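Local coordinates for ABC transporter, solute-binding protein (Staphylococcus aureus, PDB 6LKK) that binds glucose 6-phosphate in the cleft of a solute-binding-protein fold and senses it for a two-component signal transduction system, at residues Thr4-Tyr9 against Asp53-Gly58; Glu209-Asn214 against Lys271-Ile276; Pro123-Lys128 against Lys181-Leu186. One frame throughout, in Å; residues are numbered along the deposited sequence.

How the contacts relate
Contacts 1 and 2 meet the same sugar phosphate, whereas contact 3 lies away from the ligand pocket. Contact 1 brings Gly58 N to O3 of G6P; contact 2, on the opposite side of the chain's centre, brings the Asn214 amide to O2. Their centres are about 25 Å apart, yet their nearest atoms come within about 6 Å, and strands 54-56 and 213-221 are antiparallel neighbours in one mixed sheet. Contact 3 reaches the same sheet through strand 184-188; its centre is about 22 Å from that of contact 2 and about 31 Å from that of contact 1. None of the three touches another.

Contact 1 (Thr4-Tyr9 against Asp53-Gly58); sequences TVYSPY and DVFMGG. With G6P (6-O-phosphono-alpha-D-glucopyranose), chain B.
Strands 4-7 and 54-56 run parallel, and their backbone bonds alternate along the pair. Tyr6 is the pivot: its N donates to Val54 O (2.8 Å), and its O receives Met56 N (2.9 Å) almost along the C=O axis. Upstream, Thr4 O takes a straight bond from Asp53 N and a weak one from Val54 N.

Ser7 extends the polar pairing with its side chain. With OG anti to the backbone N (chi1 -179°), the hydroxyl donates to Met56 O at 2.8 Å from above the carbonyl plane, and accepts from Tyr9 N in an ST turn, so a small hydroxyl ties Met56 O to the turn formed with Tyr9.

Apolar contacts divide between the faces. On the face of Val5 and Val54, Val5 CG1 reaches Met56 CG at 3.6 Å, the two side chains crossing obliquely, and Val5 CG2 approaches Val54 CB. On the other, Tyr6 CB sits 3.5 Å from Phe55 CD2, with the side chains nearly perpendicular, while Tyr6 O lies over a Phe55 ring face.

Beyond the strands both segments line the ligand pocket. Gly58 N donates to G6P O3 (2.9 Å, 173°), Tyr9 CD1 is 3.2 Å from G6P O4, and Pro8 CB lies near O6. Gly57 suits this loop on two counts: at phi 104° a CB would press on the carbonyl O of Met56, and Tyr9 CE2 is 3.3 Å from Gly57 CA. Tyr9 OH hydrogen-bonds Asp216, which itself binds G6P.

Helix 36-45 packs on Tyr6, Pro8 and Phe55; helix 11-25 meets Ser7, Tyr9 and Met56, and strand 213-221 flanks Val54.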
loop_
_atom_site.group_PDB
_atom_site.type_symbol
_atom_site.label_atom_id
_atom_site.label_comp_id
_atom_site.label_asym_id
_atom_site.label_seq_id
_atom_site.Cartn_x
_atom_site.Cartn_y
_atom_site.Cartn_z
ATOM N N THR A 4 -10.935 4.672 16.987
ATOM C CA THR A 4 -10.447 5.398 15.822
ATOM C C THR A 4 -9.308 4.629 15.164
ATOM O O THR A 4 -8.345 4.235 15.831
ATOM C CB THR A 4 -9.985 6.802 16.212
ATOM O OG1 THR A 4 -11.103 7.543 16.717
ATOM C CG2 THR A 4 -9.398 7.538 15.013
ATOM N N VAL A 5 -9.422 4.431 13.853
ATOM C CA VAL A 5 -8.416 3.751 13.049
ATOM C C VAL A 5 -7.785 4.776 12.115
ATOM O O VAL A 5 -8.498 5.506 11.417
ATOM C CB VAL A 5 -9.037 2.591 12.247
ATOM C CG1 VAL A 5 -8.002 1.931 11.336
ATOM C CG2 VAL A 5 -9.663 1.562 13.184
ATOM N N TYR A 6 -6.454 4.839 12.109
ATOM C CA TYR A 6 -5.723 5.569 11.080
ATOM C C TYR A 6 -5.474 4.627 9.911
ATOM O O TYR A 6 -5.030 3.494 10.113
ATOM C CB TYR A 6 -4.376 6.086 11.590
ATOM C CG TYR A 6 -4.399 6.925 12.847
ATOM C CD1 TYR A 6 -4.396 6.330 14.102
ATOM C CD2 TYR A 6 -4.368 8.311 12.781
ATOM C CE1 TYR A 6 -4.392 7.096 15.257
ATOM C CE2 TYR A 6 -4.366 9.085 13.930
ATOM C CZ TYR A 6 -4.377 8.470 15.163
ATOM O OH TYR A 6 -4.372 9.234 16.307
ATOM N N SER A 7 -5.750 5.087 8.690
ATOM C CA SER A 7 -5.471 4.214 7.555
ATOM C C SER A 7 -5.284 4.977 6.249
ATOM O O SER A 7 -6.106 5.835 5.907
ATOM C CB SER A 7 -6.596 3.197 7.374
ATOM O OG SER A 7 -6.306 2.342 6.282
ATOM N N PRO A 8 -4.225 4.683 5.485
ATOM C CA PRO A 8 -4.129 5.221 4.120
ATOM C C PRO A 8 -4.982 4.483 3.104
ATOM O O PRO A 8 -5.043 4.919 1.945
ATOM C CB PRO A 8 -2.637 5.065 3.795
ATOM C CG PRO A 8 -2.228 3.872 4.580
ATOM C CD PRO A 8 -3.003 3.952 5.866
ATOM N N TYR A 9 -5.624 3.379 3.483
ATOM C CA TYR A 9 -6.493 2.672 2.555
ATOM C C TYR A 9 -7.650 3.563 2.125
ATOM O O TYR A 9 -8.074 4.464 2.851
ATOM C CB TYR A 9 -7.068 1.401 3.183
ATOM C CG TYR A 9 -6.088 0.267 3.373
ATOM C CD1 TYR A 9 -5.414 -0.282 2.294
ATOM C CD2 TYR A 9 -5.873 -0.282 4.628
ATOM C CE1 TYR A 9 -4.526 -1.328 2.465
ATOM C CE2 TYR A 9 -4.991 -1.326 4.808
ATOM C CZ TYR A 9 -4.321 -1.847 3.728
ATOM O OH TYR A 9 -3.443 -2.888 3.905
ATOM N N ASP A 53 -6.513 4.504 18.053
ATOM C CA ASP A 53 -6.129 3.246 18.675
ATOM C C ASP A 53 -5.394 2.283 17.759
ATOM O O ASP A 53 -4.561 1.519 18.249
ATOM C CB ASP A 53 -7.375 2.544 19.229
ATOM C CG ASP A 53 -7.908 3.219 20.477
ATOM O OD1 ASP A 53 -7.282 3.061 21.545
ATOM O OD2 ASP A 53 -8.934 3.923 20.382
ATOM N N VAL A 54 -5.675 2.286 16.459
ATOM C CA VAL A 54 -5.098 1.313 15.538
ATOM C C VAL A 54 -4.681 2.025 14.261
ATOM O O VAL A 54 -5.373 2.928 13.781
ATOM C CB VAL A 54 -6.089 0.170 15.228
ATOM C CG1 VAL A 54 -5.517 -0.778 14.179
ATOM C CG2 VAL A 54 -6.427 -0.597 16.496
ATOM N N PHE A 55 -3.539 1.616 13.716
ATOM C CA PHE A 55 -3.066 2.063 12.412
ATOM C C PHE A 55 -3.031 0.842 11.505
ATOM O O PHE A 55 -2.398 -0.160 11.844
ATOM C CB PHE A 55 -1.677 2.697 12.523
ATOM C CG PHE A 55 -1.315 3.587 11.368
ATOM C CD1 PHE A 55 -1.172 3.074 10.091
ATOM C CD2 PHE A 55 -1.092 4.938 11.569
ATOM C CE1 PHE A 55 -0.832 3.897 9.033
ATOM C CE2 PHE A 55 -0.749 5.762 10.517
ATOM C CZ PHE A 55 -0.618 5.241 9.248
ATOM N N MET A 56 -3.719 0.913 10.366
ATOM C CA MET A 56 -3.748 -0.207 9.431
ATOM C C MET A 56 -3.489 0.297 8.020
ATOM O O MET A 56 -4.084 1.288 7.585
ATOM C CB MET A 56 -5.081 -0.966 9.496
ATOM C CG MET A 56 -6.285 -0.218 8.953
ATOM S SD MET A 56 -7.812 -1.169 9.147
ATOM C CE MET A 56 -7.592 -2.472 7.937
ATOM N N GLY A 57 -2.603 -0.389 7.313
ATOM C CA GLY A 57 -2.213 -0.001 5.977
ATOM C C GLY A 57 -0.846 0.659 5.955
ATOM O O GLY A 57 -0.334 1.151 6.965
ATOM N N GLY A 58 -0.245 0.668 4.774
ATOM C CA GLY A 58 1.115 1.126 4.623
ATOM C C GLY A 58 2.118 0.058 5.026
ATOM O O GLY A 58 1.803 -0.919 5.705
HETATM C C1 G6P B . 0.401 1.563 -0.453
HETATM C C2 G6P B . -0.004 0.437 0.530
HETATM C C3 G6P B . -1.402 0.516 1.021
HETATM C C4 G6P B . -1.817 1.906 1.217
HETATM C C5 G6P B . -1.890 2.601 -0.138
HETATM C C6 G6P B . -2.167 4.060 0.035
HETATM O O1 G6P B . 0.967 1.013 -1.604
HETATM O O2 G6P B . 0.189 -0.847 -0.088
HETATM O O3 G6P B . -1.488 -0.204 2.326
HETATM O O4 G6P B . -3.129 1.958 1.830
HETATM O O5 G6P B . -0.641 2.482 -0.915
HETATM O O6 G6P B . -1.148 4.622 0.831
HETATM P P G6P B . -0.355 6.021 0.309
HETATM O O1P G6P B . 0.588 6.459 1.415
HETATM O O2P G6P B . -1.383 7.134 0.025
HETATM O O3P G6P B . 0.420 5.720 -0.921
#

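Contact 2 (Glu209-Asn214 against Lys271-Ile276); sequences EGTMLN and KNIPLI. With G6P (6-O-phosphono-alpha-D-glucopyranose), chain B.
Ile276 reaches Gly210 with its longer branch: CG1, anti to the carbonyl carbon (chi1 -58°), lies 3.4 Å from Gly210 C. The close approach suits a glycine, whose backbone also takes a phi of 139°. At the end of the same branch, CD1 touches Met212 CE at 3.7 Å. Met212 starts out with CG anti to its backbone N, then bends at both chi2 and chi3, which carries the methyl back to Ile276 although its CB points away from 271-276.

Thr211 and Ile273 cross at about a right angle, Thr211 CB meeting Ile273 CG2 at 3.6 Å. The backbones of the two segments are joined by a single bridge, Thr211 with Leu275. Thr211 N donates to Pro274 O (2.7 Å) in the carbonyl plane, whereas Ile276 N approaches Thr211 O from 45° out of that plane. Pro274 centres an inverse gamma turn, for which its ring-restricted phi is suited. This late loop thus fastens onto the start of strand 213-221, which pairs with strand 92-105, probably as the hinge strands do in type II binding proteins.

Leu275 CD2 rests on Leu213 CB, and one water accepts from Leu213 N while donating to Ile276 O. Next along the strand, Asn214 turns to the pocket: ND2 donates to G6P O2 (3.0 Å, nearly straight), and its OD1 accepts from Gln142 NE2, which fixes the rotation of the amide.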
loop_
_atom_site.group_PDB
_atom_site.type_symbol
_atom_site.label_atom_id
_atom_site.label_comp_id
_atom_site.label_asym_id
_atom_site.label_seq_id
_atom_site.Cartn_x
_atom_site.Cartn_y
_atom_site.Cartn_z
ATOM N N GLU A 209 10.713 -5.398 -14.997
ATOM C CA GLU A 209 12.021 -5.233 -14.371
ATOM C C GLU A 209 12.025 -5.623 -12.901
ATOM O O GLU A 209 13.103 -5.788 -12.323
ATOM C CB GLU A 209 12.506 -3.788 -14.488
ATOM C CG GLU A 209 12.622 -3.267 -15.907
ATOM C CD GLU A 209 11.337 -2.646 -16.413
ATOM O OE1 GLU A 209 10.299 -2.767 -15.723
ATOM O OE2 GLU A 209 11.366 -2.032 -17.500
ATOM N N GLY A 210 10.857 -5.767 -12.287
ATOM C CA GLY A 210 10.783 -6.017 -10.865
ATOM C C GLY A 210 9.661 -5.230 -10.232
ATOM O O GLY A 210 9.662 -3.995 -10.249
ATOM N N THR A 211 8.701 -5.952 -9.667
ATOM C CA THR A 211 7.526 -5.368 -9.039
ATOM C C THR A 211 7.704 -5.375 -7.526
ATOM O O THR A 211 7.987 -6.421 -6.935
ATOM C CB THR A 211 6.277 -6.157 -9.437
ATOM O OG1 THR A 211 6.110 -6.093 -10.861
ATOM C CG2 THR A 211 5.034 -5.613 -8.754
ATOM N N MET A 212 7.547 -4.209 -6.906
ATOM C CA MET A 212 7.630 -4.114 -5.455
ATOM C C MET A 212 6.379 -4.710 -4.818
ATOM O O MET A 212 5.255 -4.387 -5.218
ATOM C CB MET A 212 7.794 -2.654 -5.034
ATOM C CG MET A 212 7.925 -2.430 -3.535
ATOM S SD MET A 212 9.347 -3.267 -2.817
ATOM C CE MET A 212 10.664 -2.470 -3.723
ATOM N N LEU A 213 6.569 -5.578 -3.823
ATOM C CA LEU A 213 5.462 -6.154 -3.065
ATOM C C LEU A 213 5.430 -5.503 -1.688
ATOM O O LEU A 213 6.332 -5.711 -0.872
ATOM C CB LEU A 213 5.596 -7.670 -2.941
ATOM C CG LEU A 213 4.431 -8.374 -2.237
ATOM C CD1 LEU A 213 3.152 -8.261 -3.051
ATOM C CD2 LEU A 213 4.761 -9.831 -1.966
ATOM N N ASN A 214 4.387 -4.719 -1.433
ATOM C CA ASN A 214 4.203 -4.120 -0.121
ATOM C C ASN A 214 3.622 -5.149 0.838
ATOM O O ASN A 214 2.631 -5.814 0.524
ATOM C CB ASN A 214 3.265 -2.915 -0.196
ATOM C CG ASN A 214 3.778 -1.823 -1.102
ATOM O OD1 ASN A 214 4.942 -1.821 -1.498
ATOM N ND2 ASN A 214 2.906 -0.875 -1.429
ATOM N N LYS A 271 2.717 -15.763 -8.067
ATOM C CA LYS A 271 3.636 -16.631 -8.792
ATOM C C LYS A 271 3.873 -16.158 -10.221
ATOM O O LYS A 271 4.865 -16.564 -10.836
ATOM C CB LYS A 271 3.111 -18.070 -8.797
ATOM C CG LYS A 271 1.947 -18.329 -9.743
ATOM C CD LYS A 271 1.445 -19.761 -9.612
ATOM C CE LYS A 271 0.421 -20.105 -10.685
ATOM N NZ LYS A 271 -0.892 -19.441 -10.453
ATOM N N ASN A 272 2.995 -15.310 -10.755
ATOM C CA ASN A 272 3.132 -14.780 -12.106
ATOM C C ASN A 272 3.562 -13.318 -12.117
ATOM O O ASN A 272 3.538 -12.684 -13.177
ATOM C CB ASN A 272 1.815 -14.941 -12.867
ATOM C CG ASN A 272 1.357 -16.384 -12.936
ATOM O OD1 ASN A 272 0.242 -16.715 -12.528
ATOM N ND2 ASN A 272 2.218 -17.254 -13.452
ATOM N N ILE A 273 3.947 -12.772 -10.973
ATOM C CA ILE A 273 4.436 -11.398 -10.872
ATOM C C ILE A 273 5.951 -11.449 -10.727
ATOM O O ILE A 273 6.452 -12.206 -9.883
ATOM C CB ILE A 273 3.799 -10.657 -9.679
ATOM C CG1 ILE A 273 2.291 -10.509 -9.893
ATOM C CG2 ILE A 273 4.460 -9.293 -9.477
ATOM C CD1 ILE A 273 1.540 -9.956 -8.690
ATOM N N PRO A 274 6.714 -10.684 -11.519
ATOM C CA PRO A 274 8.167 -10.654 -11.320
ATOM C C PRO A 274 8.549 -9.800 -10.126
ATOM O O PRO A 274 8.801 -8.599 -10.259
ATOM C CB PRO A 274 8.692 -10.069 -12.635
ATOM C CG PRO A 274 7.590 -9.213 -13.129
ATOM C CD PRO A 274 6.296 -9.832 -12.648
ATOM N N LEU A 275 8.590 -10.416 -8.952
ATOM C CA LEU A 275 8.834 -9.682 -7.723
ATOM C C LEU A 275 10.305 -9.317 -7.598
ATOM O O LEU A 275 11.188 -10.091 -7.978
ATOM C CB LEU A 275 8.403 -10.515 -6.518
ATOM C CG LEU A 275 6.925 -10.891 -6.484
ATOM C CD1 LEU A 275 6.658 -11.889 -5.375
ATOM C CD2 LEU A 275 6.074 -9.648 -6.300
ATOM N N ILE A 276 10.565 -8.128 -7.068
ATOM C CA ILE A 276 11.923 -7.758 -6.690
ATOM C C ILE A 276 12.306 -8.665 -5.527
ATOM O O ILE A 276 11.648 -8.619 -4.478
ATOM C CB ILE A 276 12.029 -6.277 -6.298
ATOM C CG1 ILE A 276 11.567 -5.384 -7.447
ATOM C CG2 ILE A 276 13.463 -5.931 -5.919
ATOM C CD1 ILE A 276 11.236 -3.985 -7.021
HETATM C C1 G6P B . 0.401 1.563 -0.453
HETATM C C2 G6P B . -0.004 0.437 0.530
HETATM C C3 G6P B . -1.402 0.516 1.021
HETATM C C4 G6P B . -1.817 1.906 1.217
HETATM C C5 G6P B . -1.890 2.601 -0.138
HETATM C C6 G6P B . -2.167 4.060 0.035
HETATM O O1 G6P B . 0.967 1.013 -1.604
HETATM O O2 G6P B . 0.189 -0.847 -0.088
HETATM O O3 G6P B . -1.488 -0.204 2.326
HETATM O O4 G6P B . -3.129 1.958 1.830
HETATM O O5 G6P B . -0.641 2.482 -0.915
HETATM O O6 G6P B . -1.148 4.622 0.831
HETATM P P G6P B . -0.355 6.021 0.309
HETATM O O1P G6P B . 0.588 6.459 1.415
HETATM O O2P G6P B . -1.383 7.134 0.025
HETATM O O3P G6P B . 0.420 5.720 -0.921
HETATM O O HOH W 1 9.240 -7.000 -3.670
#

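Contact 3 (Pro123-Lys128 against Lys181-Leu186); sequences PILKGK and KYYAGL
A type II beta turn, Leu125 to Lys128, leads into strand 129-132, which runs parallel to strand 184-188; this contact joins the approaches to both. Gly127, at the third position of the turn, has the positive phi (69°) that such turns require.

Along 181-186, Lys181 comes first, its CG lying over a face of the next ring. Tyr182 holds its CB 3.5 Å from Lys128 O and turns its ring edge to Lys128 C and Gly127 O; the ring, beside helix 170-178, is large enough to reach strand 165-167 as well.

Tyr183 supplies the backbone link: its N donates to Lys128 O at 2.9 Å, in the carbonyl plane, although bent, 138° at the hydrogen. Its CB points toward the turn and meets Leu125 CD2 at 3.7 Å. Lys128, extended beyond CG, lies alongside the Tyr183 side chain and points the same way, so that its aliphatic CD is 3.9 Å from Tyr183 CE1. Lysine suits this exposed flank, its methylenes packing along the tyrosine while its charge can reach solvent.

With Ala184 strand 184-188 begins, and the backbone pairing passes on to Ala130, while Ala184 N lies 3.6 Å from Lys128 O, not hydrogen-bonded.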
loop_
_atom_site.group_PDB
_atom_site.type_symbol
_atom_site.label_atom_id
_atom_site.label_comp_id
_atom_site.label_asym_id
_atom_site.label_seq_id
_atom_site.Cartn_x
_atom_site.Cartn_y
_atom_site.Cartn_z
ATOM N N PRO A 123 10.058 8.723 -25.245
ATOM C CA PRO A 123 9.821 10.173 -25.365
ATOM C C PRO A 123 8.362 10.562 -25.528
ATOM O O PRO A 123 7.962 11.623 -25.035
ATOM C CB PRO A 123 10.648 10.549 -26.601
ATOM C CG PRO A 123 11.764 9.574 -26.598
ATOM C CD PRO A 123 11.177 8.283 -26.097
ATOM N N ILE A 124 7.549 9.741 -26.198
ATOM C CA ILE A 124 6.154 10.104 -26.423
ATOM C C ILE A 124 5.403 10.272 -25.108
ATOM O O ILE A 124 4.368 10.948 -25.066
ATOM C CB ILE A 124 5.472 9.050 -27.326
ATOM C CG1 ILE A 124 4.079 9.515 -27.766
ATOM C CG2 ILE A 124 5.378 7.703 -26.618
ATOM C CD1 ILE A 124 4.094 10.692 -28.720
ATOM N N LEU A 125 5.906 9.686 -24.024
ATOM C CA LEU A 125 5.230 9.710 -22.735
ATOM C C LEU A 125 5.730 10.813 -21.810
ATOM O O LEU A 125 5.225 10.933 -20.691
ATOM C CB LEU A 125 5.388 8.355 -22.041
ATOM C CG LEU A 125 4.696 7.168 -22.717
ATOM C CD1 LEU A 125 5.075 5.863 -22.031
ATOM C CD2 LEU A 125 3.184 7.343 -22.729
ATOM N N LYS A 126 6.695 11.622 -22.244
ATOM C CA LYS A 126 7.279 12.617 -21.355
ATOM C C LYS A 126 6.215 13.590 -20.866
ATOM O O LYS A 126 5.418 14.110 -21.653
ATOM C CB LYS A 126 8.395 13.382 -22.062
ATOM C CG LYS A 126 9.050 14.427 -21.172
ATOM C CD LYS A 126 10.431 14.804 -21.667
ATOM C CE LYS A 126 10.973 16.013 -20.917
ATOM N NZ LYS A 126 11.190 15.740 -19.471
ATOM N N GLY A 127 6.210 13.839 -19.557
ATOM C CA GLY A 127 5.231 14.716 -18.950
ATOM C C GLY A 127 3.814 14.189 -18.938
ATOM O O GLY A 127 2.916 14.894 -18.465
ATOM N N LYS A 128 3.582 12.977 -19.439
ATOM C CA LYS A 128 2.253 12.380 -19.481
ATOM C C LYS A 128 2.152 11.163 -18.571
ATOM O O LYS A 128 1.242 10.343 -18.729
ATOM C CB LYS A 128 1.895 12.020 -20.923
ATOM C CG LYS A 128 1.974 13.217 -21.865
ATOM C CD LYS A 128 1.512 12.883 -23.272
ATOM C CE LYS A 128 1.613 14.102 -24.176
ATOM N NZ LYS A 128 0.971 13.881 -25.502
ATOM N N LYS A 181 -6.343 12.008 -18.042
ATOM C CA LYS A 181 -5.445 13.152 -17.934
ATOM C C LYS A 181 -3.991 12.742 -18.115
ATOM O O LYS A 181 -3.165 13.568 -18.520
ATOM C CB LYS A 181 -5.636 13.848 -16.585
ATOM C CG LYS A 181 -4.802 15.111 -16.429
ATOM C CD LYS A 181 -5.043 15.781 -15.089
ATOM C CE LYS A 181 -4.248 17.069 -14.975
ATOM N NZ LYS A 181 -4.395 17.704 -13.638
ATOM N N TYR A 182 -3.661 11.484 -17.823
ATOM C CA TYR A 182 -2.322 10.959 -18.019
ATOM C C TYR A 182 -2.404 9.631 -18.755
ATOM O O TYR A 182 -3.386 8.895 -18.634
ATOM C CB TYR A 182 -1.585 10.760 -16.686
ATOM C CG TYR A 182 -1.358 12.034 -15.910
ATOM C CD1 TYR A 182 -0.368 12.934 -16.285
ATOM C CD2 TYR A 182 -2.131 12.336 -14.799
ATOM C CE1 TYR A 182 -0.159 14.100 -15.573
ATOM C CE2 TYR A 182 -1.929 13.500 -14.084
ATOM C CZ TYR A 182 -0.942 14.378 -14.475
ATOM O OH TYR A 182 -0.738 15.538 -13.764
ATOM N N TYR A 183 -1.352 9.333 -19.517
ATOM C CA TYR A 183 -1.281 8.059 -20.222
ATOM C C TYR A 183 -1.035 6.901 -19.267
ATOM O O TYR A 183 -1.505 5.785 -19.515
ATOM C CB TYR A 183 -0.177 8.108 -21.278
ATOM C CG TYR A 183 -0.595 8.760 -22.574
ATOM C CD1 TYR A 183 -1.181 10.019 -22.586
ATOM C CD2 TYR A 183 -0.399 8.117 -23.787
ATOM C CE1 TYR A 183 -1.565 10.616 -23.771
ATOM C CE2 TYR A 183 -0.777 8.706 -24.978
ATOM C CZ TYR A 183 -1.358 9.956 -24.963
ATOM O OH TYR A 183 -1.737 10.546 -26.147
ATOM N N ALA A 184 -0.307 7.137 -18.181
ATOM C CA ALA A 184 0.028 6.064 -17.257
ATOM C C ALA A 184 0.451 6.670 -15.929
ATOM O O ALA A 184 0.727 7.868 -15.829
ATOM C CB ALA A 184 1.131 5.160 -17.824
ATOM N N GLY A 185 0.496 5.823 -14.904
ATOM C CA GLY A 185 0.867 6.284 -13.580
ATOM C C GLY A 185 1.339 5.142 -12.708
ATOM O O GLY A 185 1.173 3.966 -13.036
ATOM N N LEU A 186 1.932 5.516 -11.576
ATOM C CA LEU A 186 2.446 4.562 -10.600
ATOM C C LEU A 186 1.454 4.451 -9.448
ATOM O O LEU A 186 1.219 5.426 -8.727
ATOM C CB LEU A 186 3.822 4.994 -10.098
ATOM C CG LEU A 186 4.907 5.173 -11.161
ATOM C CD1 LEU A 186 6.255 5.345 -10.486
ATOM C CD2 LEU A 186 4.949 4.007 -12.138
#